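Long-range contacts in 5-carboxymethyl-2-hydroxymuconate semialdehyde dehydrogenase (Thermus thermophilus, PDB 2D4E), which probably oxidises 5-carboxymethyl-2-hydroxymuconate semialdehyde to the corresponding acid with NAD, as a tetrameric member of the aldehyde dehydrogenase family: residues C[20-25]-C[53-58]; C[26-31]-C[57-62]; C[44-49]-C[200-205]; C[348-353]-C[388-393]. All coordinates share one frame; numbering follows the deposited sequence.

Contact 1: residues C[20-25]-C[53-58]; sequences RRLKER and EVLGVA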
# COMPACT_ATOMS: atom_id res chain seq x y z
N ARG C 20 -44.46 -3.96 -24.50
CA ARG C 20 -44.98 -3.27 -25.66
C ARG C 20 -43.97 -2.32 -26.31
O ARG C 20 -43.89 -2.24 -27.53
CB ARG C 20 -46.26 -2.51 -25.28
CG ARG C 20 -46.92 -1.76 -26.41
CD ARG C 20 -48.40 -1.51 -26.11
NE ARG C 20 -48.64 -1.04 -24.74
CZ ARG C 20 -49.27 -1.75 -23.81
NH1 ARG C 20 -49.74 -2.96 -24.10
NH2 ARG C 20 -49.45 -1.25 -22.59
N ARG C 21 -43.18 -1.61 -25.50
CA ARG C 21 -42.19 -0.70 -26.07
C ARG C 21 -41.07 -1.46 -26.79
O ARG C 21 -40.50 -0.96 -27.76
CB ARG C 21 -41.60 0.21 -24.98
CG ARG C 21 -42.56 1.30 -24.50
CD ARG C 21 -41.82 2.44 -23.81
NE ARG C 21 -41.32 2.08 -22.48
CZ ARG C 21 -42.06 2.05 -21.38
NH1 ARG C 21 -43.35 2.38 -21.44
NH2 ARG C 21 -41.52 1.70 -20.22
N LEU C 22 -40.78 -2.67 -26.33
CA LEU C 22 -39.73 -3.48 -26.95
C LEU C 22 -40.13 -3.90 -28.36
O LEU C 22 -39.30 -3.97 -29.26
CB LEU C 22 -39.45 -4.74 -26.13
CG LEU C 22 -38.72 -4.57 -24.79
CD1 LEU C 22 -38.42 -5.95 -24.23
CD2 LEU C 22 -37.44 -3.78 -24.99
N LYS C 23 -41.41 -4.19 -28.54
CA LYS C 23 -41.90 -4.62 -29.85
C LYS C 23 -42.07 -3.43 -30.78
O LYS C 23 -41.95 -3.55 -32.00
CB LYS C 23 -43.23 -5.36 -29.68
CG LYS C 23 -43.82 -5.89 -30.98
CD LYS C 23 -44.90 -6.93 -30.70
CE LYS C 23 -44.29 -8.24 -30.20
NZ LYS C 23 -43.40 -8.86 -31.23
N GLU C 24 -42.32 -2.27 -30.20
CA GLU C 24 -42.52 -1.05 -30.96
C GLU C 24 -41.23 -0.34 -31.37
O GLU C 24 -41.12 0.17 -32.49
CB GLU C 24 -43.38 -0.07 -30.16
CG GLU C 24 -43.40 1.35 -30.73
CD GLU C 24 -43.89 2.38 -29.72
OE1 GLU C 24 -43.31 2.46 -28.61
OE2 GLU C 24 -44.84 3.13 -30.05
N ARG C 25 -40.26 -0.30 -30.47
CA ARG C 25 -39.01 0.41 -30.72
C ARG C 25 -37.75 -0.43 -30.95
O ARG C 25 -37.31 -1.16 -30.06
CB ARG C 25 -38.75 1.40 -29.59
CG ARG C 25 -39.84 2.45 -29.42
CD ARG C 25 -39.98 3.28 -30.69
NE ARG C 25 -38.85 4.19 -30.88
CZ ARG C 25 -38.65 5.29 -30.16
NH1 ARG C 25 -39.51 5.62 -29.20
NH2 ARG C 25 -37.60 6.06 -30.40
N GLU C 53 -40.79 -16.30 -28.84
CA GLU C 53 -41.47 -15.36 -29.72
C GLU C 53 -40.51 -14.18 -29.83
O GLU C 53 -39.70 -13.95 -28.93
CB GLU C 53 -42.77 -14.85 -29.10
CG GLU C 53 -43.73 -15.91 -28.61
CD GLU C 53 -44.62 -16.46 -29.71
OE1 GLU C 53 -45.74 -16.92 -29.38
OE2 GLU C 53 -44.20 -16.44 -30.89
N VAL C 54 -40.61 -13.42 -30.91
CA VAL C 54 -39.75 -12.26 -31.08
C VAL C 54 -40.20 -11.13 -30.15
O VAL C 54 -41.37 -10.76 -30.12
CB VAL C 54 -39.78 -11.76 -32.54
CG1 VAL C 54 -39.02 -10.45 -32.66
CG2 VAL C 54 -39.16 -12.80 -33.46
N LEU C 55 -39.25 -10.61 -29.36
CA LEU C 55 -39.52 -9.53 -28.42
C LEU C 55 -39.41 -8.19 -29.13
O LEU C 55 -40.16 -7.25 -28.84
CB LEU C 55 -38.51 -9.54 -27.27
CG LEU C 55 -38.75 -10.39 -26.03
CD1 LEU C 55 -37.52 -10.30 -25.13
CD2 LEU C 55 -39.98 -9.90 -25.29
N GLY C 56 -38.46 -8.12 -30.04
CA GLY C 56 -38.22 -6.90 -30.79
C GLY C 56 -36.97 -7.09 -31.62
O GLY C 56 -36.49 -8.21 -31.78
N VAL C 57 -36.45 -5.99 -32.16
CA VAL C 57 -35.26 -6.06 -32.99
C VAL C 57 -34.21 -5.04 -32.58
O VAL C 57 -34.52 -4.03 -31.95
CB VAL C 57 -35.63 -5.85 -34.48
CG1 VAL C 57 -36.69 -6.86 -34.90
CG2 VAL C 57 -36.13 -4.43 -34.71
N ALA C 58 -32.96 -5.31 -32.92
CA ALA C 58 -31.86 -4.41 -32.61
C ALA C 58 -31.05 -4.18 -33.88
O ALA C 58 -30.92 -5.08 -34.71
CB ALA C 58 -30.97 -5.02 -31.53
O HOH W 1 -38.04 -3.78 -31.38

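Contact 2: residues C[26-31]-C[57-62]; sequences PALHFI and VAARGG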
# COMPACT_ATOMS: atom_id res chain seq x y z
N PRO C 26 -37.17 -0.34 -32.15
CA PRO C 26 -35.95 -1.10 -32.45
C PRO C 26 -34.84 -0.60 -31.53
O PRO C 26 -34.77 0.59 -31.23
CB PRO C 26 -35.67 -0.76 -33.91
CG PRO C 26 -37.05 -0.46 -34.46
CD PRO C 26 -37.67 0.35 -33.35
N ALA C 27 -33.98 -1.51 -31.06
CA ALA C 27 -32.88 -1.12 -30.18
C ALA C 27 -31.76 -0.58 -31.07
O ALA C 27 -31.15 -1.33 -31.83
CB ALA C 27 -32.40 -2.33 -29.38
N LEU C 28 -31.49 0.72 -30.98
CA LEU C 28 -30.47 1.34 -31.82
C LEU C 28 -29.10 1.51 -31.18
O LEU C 28 -28.94 1.36 -29.97
CB LEU C 28 -30.96 2.71 -32.31
CG LEU C 28 -32.30 2.74 -33.07
CD1 LEU C 28 -32.70 4.18 -33.35
CD2 LEU C 28 -32.16 1.96 -34.36
N HIS C 29 -28.12 1.83 -32.01
CA HIS C 29 -26.77 2.08 -31.53
C HIS C 29 -26.79 3.48 -30.94
O HIS C 29 -27.71 4.25 -31.18
CB HIS C 29 -25.75 2.10 -32.69
CG HIS C 29 -25.86 0.95 -33.63
ND1 HIS C 29 -25.66 -0.36 -33.25
CD2 HIS C 29 -26.12 0.92 -34.96
CE1 HIS C 29 -25.79 -1.15 -34.30
NE2 HIS C 29 -26.07 -0.40 -35.35
N PHE C 30 -25.77 3.79 -30.14
CA PHE C 30 -25.64 5.13 -29.59
C PHE C 30 -24.22 5.52 -29.98
O PHE C 30 -23.24 5.00 -29.43
CB PHE C 30 -25.79 5.15 -28.07
CG PHE C 30 -25.89 6.55 -27.52
CD1 PHE C 30 -27.09 7.25 -27.63
CD2 PHE C 30 -24.78 7.18 -26.97
CE1 PHE C 30 -27.17 8.58 -27.19
CE2 PHE C 30 -24.86 8.50 -26.53
CZ PHE C 30 -26.06 9.20 -26.65
N ILE C 31 -24.11 6.43 -30.94
CA ILE C 31 -22.81 6.86 -31.44
C ILE C 31 -22.69 8.37 -31.46
O ILE C 31 -23.62 9.08 -31.86
CB ILE C 31 -22.59 6.29 -32.86
CG1 ILE C 31 -22.68 4.76 -32.80
CG2 ILE C 31 -21.26 6.76 -33.41
CD1 ILE C 31 -22.67 4.09 -34.15
N VAL C 57 -36.45 -5.99 -32.16
CA VAL C 57 -35.26 -6.06 -32.99
C VAL C 57 -34.21 -5.04 -32.58
O VAL C 57 -34.52 -4.03 -31.95
CB VAL C 57 -35.63 -5.85 -34.48
CG1 VAL C 57 -36.69 -6.86 -34.90
CG2 VAL C 57 -36.13 -4.43 -34.71
N ALA C 58 -32.96 -5.31 -32.92
CA ALA C 58 -31.86 -4.41 -32.61
C ALA C 58 -31.05 -4.18 -33.88
O ALA C 58 -30.92 -5.08 -34.71
CB ALA C 58 -30.97 -5.02 -31.53
N ALA C 59 -30.51 -2.97 -34.03
CA ALA C 59 -29.71 -2.62 -35.20
C ALA C 59 -28.52 -3.58 -35.35
O ALA C 59 -27.83 -3.88 -34.38
CB ALA C 59 -29.22 -1.19 -35.09
N ARG C 60 -28.29 -4.04 -36.57
CA ARG C 60 -27.20 -4.96 -36.84
C ARG C 60 -25.95 -4.19 -37.23
O ARG C 60 -25.72 -3.91 -38.41
CB ARG C 60 -27.59 -5.94 -37.95
CG ARG C 60 -26.57 -7.02 -38.23
CD ARG C 60 -27.14 -8.08 -39.16
NE ARG C 60 -26.15 -9.11 -39.48
CZ ARG C 60 -26.42 -10.19 -40.20
NH1 ARG C 60 -27.64 -10.39 -40.68
NH2 ARG C 60 -25.47 -11.07 -40.46
N GLY C 61 -25.14 -3.85 -36.23
CA GLY C 61 -23.93 -3.09 -36.47
C GLY C 61 -22.78 -3.85 -37.09
O GLY C 61 -22.60 -5.04 -36.85
N GLY C 62 -21.99 -3.14 -37.89
CA GLY C 62 -20.85 -3.74 -38.56
C GLY C 62 -19.63 -2.84 -38.47
O GLY C 62 -19.59 -1.92 -37.65

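Contact 3: residues C[44-49]-C[200-205]; sequences FPSLDP and WSPFTA. With NA (sodium ion), chain I.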
# COMPACT_ATOMS: atom_id res chain seq x y z
N PHE C 44 -31.65 -7.33 -36.39
CA PHE C 44 -31.70 -8.75 -36.05
C PHE C 44 -32.66 -8.88 -34.87
O PHE C 44 -32.73 -7.99 -34.01
CB PHE C 44 -30.30 -9.29 -35.73
CG PHE C 44 -29.70 -8.74 -34.46
CD1 PHE C 44 -29.90 -9.38 -33.24
CD2 PHE C 44 -28.91 -7.59 -34.49
CE1 PHE C 44 -29.33 -8.89 -32.07
CE2 PHE C 44 -28.33 -7.09 -33.33
CZ PHE C 44 -28.54 -7.74 -32.12
N PRO C 45 -33.42 -9.97 -34.81
CA PRO C 45 -34.36 -10.16 -33.71
C PRO C 45 -33.77 -10.79 -32.46
O PRO C 45 -32.72 -11.43 -32.50
CB PRO C 45 -35.42 -11.05 -34.33
CG PRO C 45 -34.56 -12.00 -35.14
CD PRO C 45 -33.52 -11.08 -35.79
N SER C 46 -34.46 -10.58 -31.34
CA SER C 46 -34.09 -11.16 -30.06
C SER C 46 -35.35 -11.82 -29.54
O SER C 46 -36.42 -11.20 -29.47
CB SER C 46 -33.62 -10.10 -29.07
OG SER C 46 -33.28 -10.73 -27.84
N LEU C 47 -35.23 -13.09 -29.16
CA LEU C 47 -36.35 -13.87 -28.66
C LEU C 47 -36.59 -13.75 -27.15
O LEU C 47 -35.71 -13.36 -26.39
CB LEU C 47 -36.13 -15.35 -28.99
CG LEU C 47 -35.67 -15.73 -30.41
CD1 LEU C 47 -35.47 -17.23 -30.49
CD2 LEU C 47 -36.70 -15.27 -31.43
N ASP C 48 -37.81 -14.10 -26.75
CA ASP C 48 -38.21 -14.12 -25.35
C ASP C 48 -38.02 -15.61 -25.03
O ASP C 48 -38.79 -16.45 -25.48
CB ASP C 48 -39.69 -13.71 -25.23
CG ASP C 48 -40.26 -13.95 -23.85
OD1 ASP C 48 -41.36 -13.41 -23.57
OD2 ASP C 48 -39.65 -14.68 -23.04
N PRO C 49 -36.98 -15.94 -24.25
CA PRO C 49 -36.69 -17.33 -23.89
C PRO C 49 -37.83 -18.14 -23.28
O PRO C 49 -37.78 -19.37 -23.25
CB PRO C 49 -35.49 -17.20 -22.95
CG PRO C 49 -35.67 -15.85 -22.35
CD PRO C 49 -36.11 -15.01 -23.51
N TRP C 200 -27.89 -12.05 -28.00
CA TRP C 200 -29.07 -12.76 -27.52
C TRP C 200 -29.92 -12.01 -26.48
O TRP C 200 -30.98 -12.49 -26.09
CB TRP C 200 -28.69 -14.14 -26.97
CG TRP C 200 -28.52 -15.18 -28.02
CD1 TRP C 200 -28.90 -15.09 -29.33
CD2 TRP C 200 -27.97 -16.49 -27.86
NE1 TRP C 200 -28.62 -16.26 -29.99
CE2 TRP C 200 -28.05 -17.14 -29.11
CE3 TRP C 200 -27.41 -17.19 -26.77
CZ2 TRP C 200 -27.60 -18.46 -29.31
CZ3 TRP C 200 -26.96 -18.50 -26.97
CH2 TRP C 200 -27.06 -19.11 -28.23
N SER C 201 -29.46 -10.83 -26.05
CA SER C 201 -30.19 -10.01 -25.06
C SER C 201 -29.68 -8.56 -25.15
O SER C 201 -29.17 -8.00 -24.18
CB SER C 201 -29.97 -10.56 -23.65
OG SER C 201 -28.59 -10.60 -23.32
N PRO C 202 -29.86 -7.93 -26.31
CA PRO C 202 -29.43 -6.56 -26.63
C PRO C 202 -30.19 -5.38 -26.03
O PRO C 202 -29.61 -4.31 -25.85
CB PRO C 202 -29.52 -6.54 -28.14
CG PRO C 202 -30.79 -7.30 -28.37
CD PRO C 202 -30.69 -8.48 -27.40
N PHE C 203 -31.47 -5.57 -25.73
CA PHE C 203 -32.31 -4.48 -25.23
C PHE C 203 -31.83 -3.64 -24.05
O PHE C 203 -31.83 -2.41 -24.12
CB PHE C 203 -33.71 -5.03 -24.95
CG PHE C 203 -34.34 -5.66 -26.15
CD1 PHE C 203 -34.97 -6.89 -26.05
CD2 PHE C 203 -34.25 -5.05 -27.39
CE1 PHE C 203 -35.50 -7.51 -27.18
CE2 PHE C 203 -34.78 -5.66 -28.53
CZ PHE C 203 -35.40 -6.90 -28.42
N THR C 204 -31.44 -4.30 -22.97
CA THR C 204 -30.99 -3.59 -21.78
C THR C 204 -29.85 -2.58 -22.05
O THR C 204 -29.79 -1.53 -21.42
CB THR C 204 -30.52 -4.59 -20.70
OG1 THR C 204 -31.61 -5.47 -20.38
CG2 THR C 204 -30.07 -3.85 -19.45
N ALA C 205 -28.96 -2.91 -22.99
CA ALA C 205 -27.85 -2.02 -23.31
C ALA C 205 -28.34 -0.72 -23.95
O ALA C 205 -27.85 0.36 -23.62
CB ALA C 205 -26.86 -2.73 -24.23
NA NA I . -33.47 -12.47 -25.79
O HOH W 2 -32.69 -14.68 -26.56

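Contact 4: residues C[348-353]-C[388-393]; sequences IHPEHL and RGNYLL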
# COMPACT_ATOMS: atom_id res chain seq x y z
N ILE C 348 -31.51 -19.20 -22.18
CA ILE C 348 -31.48 -18.08 -23.11
C ILE C 348 -31.99 -18.25 -24.54
O ILE C 348 -32.70 -17.38 -25.05
CB ILE C 348 -30.04 -17.51 -23.18
CG1 ILE C 348 -30.03 -16.20 -23.98
CG2 ILE C 348 -29.10 -18.53 -23.81
CD1 ILE C 348 -30.85 -15.09 -23.32
N HIS C 349 -31.65 -19.36 -25.18
CA HIS C 349 -32.01 -19.54 -26.57
C HIS C 349 -32.13 -21.03 -26.89
O HIS C 349 -31.47 -21.85 -26.25
CB HIS C 349 -30.91 -18.88 -27.42
CG HIS C 349 -31.23 -18.73 -28.87
ND1 HIS C 349 -31.14 -19.78 -29.76
CD2 HIS C 349 -31.59 -17.65 -29.59
CE1 HIS C 349 -31.44 -19.34 -30.98
NE2 HIS C 349 -31.71 -18.05 -30.90
N PRO C 350 -32.98 -21.40 -27.86
CA PRO C 350 -33.11 -22.83 -28.19
C PRO C 350 -31.77 -23.46 -28.59
O PRO C 350 -31.53 -24.63 -28.33
CB PRO C 350 -34.14 -22.84 -29.33
CG PRO C 350 -34.13 -21.43 -29.87
CD PRO C 350 -33.96 -20.60 -28.62
N GLU C 351 -30.90 -22.67 -29.21
CA GLU C 351 -29.60 -23.19 -29.60
C GLU C 351 -28.78 -23.52 -28.36
O GLU C 351 -28.01 -24.48 -28.35
CB GLU C 351 -28.84 -22.16 -30.45
CG GLU C 351 -29.30 -22.11 -31.90
CD GLU C 351 -28.67 -20.97 -32.68
OE1 GLU C 351 -27.50 -20.62 -32.39
OE2 GLU C 351 -29.34 -20.42 -33.59
N HIS C 352 -28.96 -22.74 -27.30
CA HIS C 352 -28.23 -22.99 -26.07
C HIS C 352 -28.80 -24.22 -25.36
O HIS C 352 -28.07 -24.97 -24.70
CB HIS C 352 -28.29 -21.77 -25.15
CG HIS C 352 -27.40 -21.90 -23.95
ND1 HIS C 352 -26.05 -22.14 -24.05
CD2 HIS C 352 -27.68 -21.88 -22.62
CE1 HIS C 352 -25.53 -22.26 -22.84
NE2 HIS C 352 -26.50 -22.11 -21.95
N LEU C 353 -30.11 -24.43 -25.50
CA LEU C 353 -30.75 -25.60 -24.89
C LEU C 353 -30.24 -26.85 -25.61
O LEU C 353 -29.97 -27.87 -24.98
CB LEU C 353 -32.28 -25.51 -25.01
CG LEU C 353 -33.05 -26.70 -24.41
CD1 LEU C 353 -32.74 -26.81 -22.91
CD2 LEU C 353 -34.54 -26.52 -24.63
N ARG C 388 -43.08 -24.43 -25.28
CA ARG C 388 -42.75 -23.30 -26.14
C ARG C 388 -41.49 -22.55 -25.71
O ARG C 388 -40.92 -21.79 -26.50
CB ARG C 388 -43.93 -22.31 -26.21
CG ARG C 388 -45.24 -22.93 -26.64
CD ARG C 388 -45.09 -23.77 -27.90
NE ARG C 388 -44.63 -22.99 -29.04
CZ ARG C 388 -44.36 -23.51 -30.24
NH1 ARG C 388 -44.49 -24.82 -30.44
NH2 ARG C 388 -43.95 -22.73 -31.23
N GLY C 389 -41.07 -22.75 -24.47
CA GLY C 389 -39.88 -22.08 -23.97
C GLY C 389 -38.68 -23.00 -23.92
O GLY C 389 -38.79 -24.18 -24.24
N ASN C 390 -37.53 -22.47 -23.53
CA ASN C 390 -36.31 -23.27 -23.46
C ASN C 390 -36.06 -23.77 -22.03
O ASN C 390 -34.99 -23.54 -21.47
CB ASN C 390 -35.13 -22.43 -23.92
CG ASN C 390 -35.41 -21.73 -25.23
OD1 ASN C 390 -35.72 -22.37 -26.23
ND2 ASN C 390 -35.31 -20.40 -25.24
N TYR C 391 -37.04 -24.47 -21.47
CA TYR C 391 -36.93 -24.97 -20.10
C TYR C 391 -36.24 -26.33 -19.95
O TYR C 391 -36.61 -27.31 -20.61
CB TYR C 391 -38.31 -25.05 -19.45
CG TYR C 391 -39.02 -23.71 -19.32
CD1 TYR C 391 -39.81 -23.21 -20.37
CD2 TYR C 391 -38.91 -22.96 -18.15
CE1 TYR C 391 -40.47 -21.98 -20.24
CE2 TYR C 391 -39.57 -21.74 -18.02
CZ TYR C 391 -40.35 -21.25 -19.06
OH TYR C 391 -40.98 -20.03 -18.92
N LEU C 392 -35.25 -26.37 -19.07
CA LEU C 392 -34.53 -27.60 -18.80
C LEU C 392 -34.72 -27.93 -17.33
O LEU C 392 -34.67 -27.05 -16.47
CB LEU C 392 -33.03 -27.44 -19.08
CG LEU C 392 -32.24 -28.74 -18.84
CD1 LEU C 392 -32.56 -29.74 -19.96
CD2 LEU C 392 -30.75 -28.46 -18.80
N LEU C 393 -34.95 -29.20 -17.04
CA LEU C 393 -35.13 -29.63 -15.66
C LEU C 393 -33.78 -29.61 -14.94
O LEU C 393 -32.75 -29.95 -15.52
CB LEU C 393 -35.70 -31.04 -15.60
CG LEU C 393 -37.13 -31.30 -16.07
CD1 LEU C 393 -37.36 -32.80 -16.17
CD2 LEU C 393 -38.12 -30.67 -15.08

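Contact 1: residues C[20-25]-C[53-58]
Leu55, Leu22 and Lys23 carry this contact, in which the last turn of helix 12-24 lies over strand 53-59; the short axes pass 6.2 Å apart at 54°. Leu22 sets its side chain beside that of Leu55, with CG anti to the carbonyl carbon (chi1 -71°), so that Leu22 CD1 comes 4.4 Å from Leu55 CD2. Both leucines also meet Phe203, and Leu22 reaches Met109 and Leu112 of helix 103-114, which makes this the buried, apolar face of the helix. Leu55 O packs against the helix backbone, 3.3 Å from Lys23 CA, without a bond there. The bare CA of Gly56 makes a CA-H...O contact to Leu22 O at 3.5 Å. Lys23 runs along the outer surface; its CG is anti to the backbone N, and bends at chi3 and chi4 bring NZ 3.0 Å from Val54 O, from above the carbonyl plane. A water bridges Leu22 O and, weakly, Arg25 O to Val57 N, from which it accepts at 2.8 Å. Carbonyl oxygens thus gather where the helix ends, and the lysine ammonium on Val54 O may offset some of their negative charge.

Contact 2: residues C[26-31]-C[57-62]
Two backbone hydrogen bonds lock the loop before strand 29-31 to the end of strand 53-59. Ala27 uses both its polar backbone atoms: Ala27 N donates to Val57 O at 2.7 Å, with an N-H...O angle of 169° and in the carbonyl plane, and Ala27 O accepts from Ala59 N at 2.8 Å, nearly along the C=O axis. Two CA-H...O contacts flank them, from Pro26 CA to Val57 O and from Ala58 CA to Ala27 O.

Apolar contacts follow the same path. Pro26 and Val57 lie side by side and point the same way, Pro26 CB 3.8 Å from Val57 CG2, while Ala27 CB and Ala58 CB meet at 3.7 Å. Ala27 also packs on Phe203 and Thr206 of helix 203-214.

The aromatic contact belongs to His29. With CG anti to the carbonyl carbon (chi1 -49°), the imidazole swings over to Ala59, whose CB sits over one ring face in a CH-pi contact, 3.6 Å from the centroid. Gly61 lets the backbone pass close to the ring edge, its N 3.4 Å from His29 CE1. Both ring nitrogens are engaged, ND1 with Gln226 N and NE2 with Ser38 OG, which fixes the rotation of the ring.

Ala27 and Ala58 form a single parallel beta bridge, pairing the loop with the edge of strand 53-59 that is not paired with 43-48, shortly before Gly62 occupies the N-cap position of helix 63-80, in the N-terminal part of the aldehyde dehydrogenase fold.

Contact 3: residues C[44-49]-C[200-205]
Ser46 OG is gripped by a sodium ion at 2.7 Å, its chi1 of 179° setting the oxygen anti to the backbone N and facing the metal. The ion holds five further ligands. Leu47 O and Trp200 O each bind it at 2.5 Å, a water completes the local set, and Asp113 of helix 103-114 adds its OD1 and its backbone O. Ser46 OG and Trp200 O are neighbours at 3.4 Å because they share the cation and not through a bond to each other. Three backbone carbonyls, a hydroxyl, a carboxylate oxygen and a water thus surround the ion and tie strand 43-48, helix 103-114 and the loop entering helix 203-214 together. In the aldehyde dehydrogenase fold this loop leaves the parallel sheet of the NAD-binding Rossmann-type domain at strand 193-196; the ion pins the N-terminal hairpin against that core, consistent with the intra-subunit monovalent-cation site of aldehyde dehydrogenases.

Beside the ion, carbon atoms close round the serine. Pro202 presents CD to Ser46 OG at 3.5 Å, and the Phe203 ring also packs on this serine, CE1 and CZ both 3.7 Å from Ser46 CB. Phe203 N is itself bonded to Asp113 OD2, so one carboxylate serves both the cation and the Phe203 amide. Two residues earlier, Phe44 brings the tip of its ring, CZ, to 4.3 Å from Pro202 CB. The indole of Trp200 stacks on His349.

Contact 4: residues C[348-353]-C[388-393]
Asn390 opens the contact, reaching with its side chain over the start of helix 350-365. Its CG is anti to the carbonyl carbon (chi1 -49°), which lays the amide obliquely across Pro350: OD1 is 3.3 Å from Pro350 CA, and ND2 is 3.6 Å from His349 C. Pro350 N has no hydrogen to offer, so OD1 packs there without a bond to it, and ND2 donates to Leu347 O and Asn52 OD1, which bind the loop to the residue just ahead of Ile348 and to the hairpin turn. The helix is closed by its own N-cap. His349 ND1 accepts from Glu351 N at 3.0 Å in the ring plane, with an N-H...N angle of 166°, while Pro350 CD lies over one face of the imidazole. Two residues on, Leu392 comes back toward the helix. Leu353, with CG anti to its backbone N (chi1 179°), spreads its two methyl branches between the neighbours: Leu353 CD2 rests 3.9 Å from Asn390 CA, and Leu353 CD1 touches Leu392 CB, also at 3.9 Å. Leu392 packs as well on Val356 and Leu357, farther along the same helix.

Contacts 1 and 2 share Val57 and Ala58 and lie about 13 Å apart between centres, both using strand 53-59. Contact 3 sits on the neighbouring strand, about 8 Å from contact 1 between centres; backbone bonds such as Leu55 N to Ser46 O join the two strands, and Phe203 of contact 3 packs against Gly56 and Val57. Contact 4 meets contact 3 where Pro49 O faces Asn390 N at 3.1 Å and where Ile348 and His349 pack on Trp200. The NAD pocket lies beyond this junction: the Trp200 side chain is about 5 Å from NAD and that of Ile348 about 7 Å. The centres of contacts 1 and 2 lie about 24 and 22 Å from the chain's centre, against about 17 Å for contact 3.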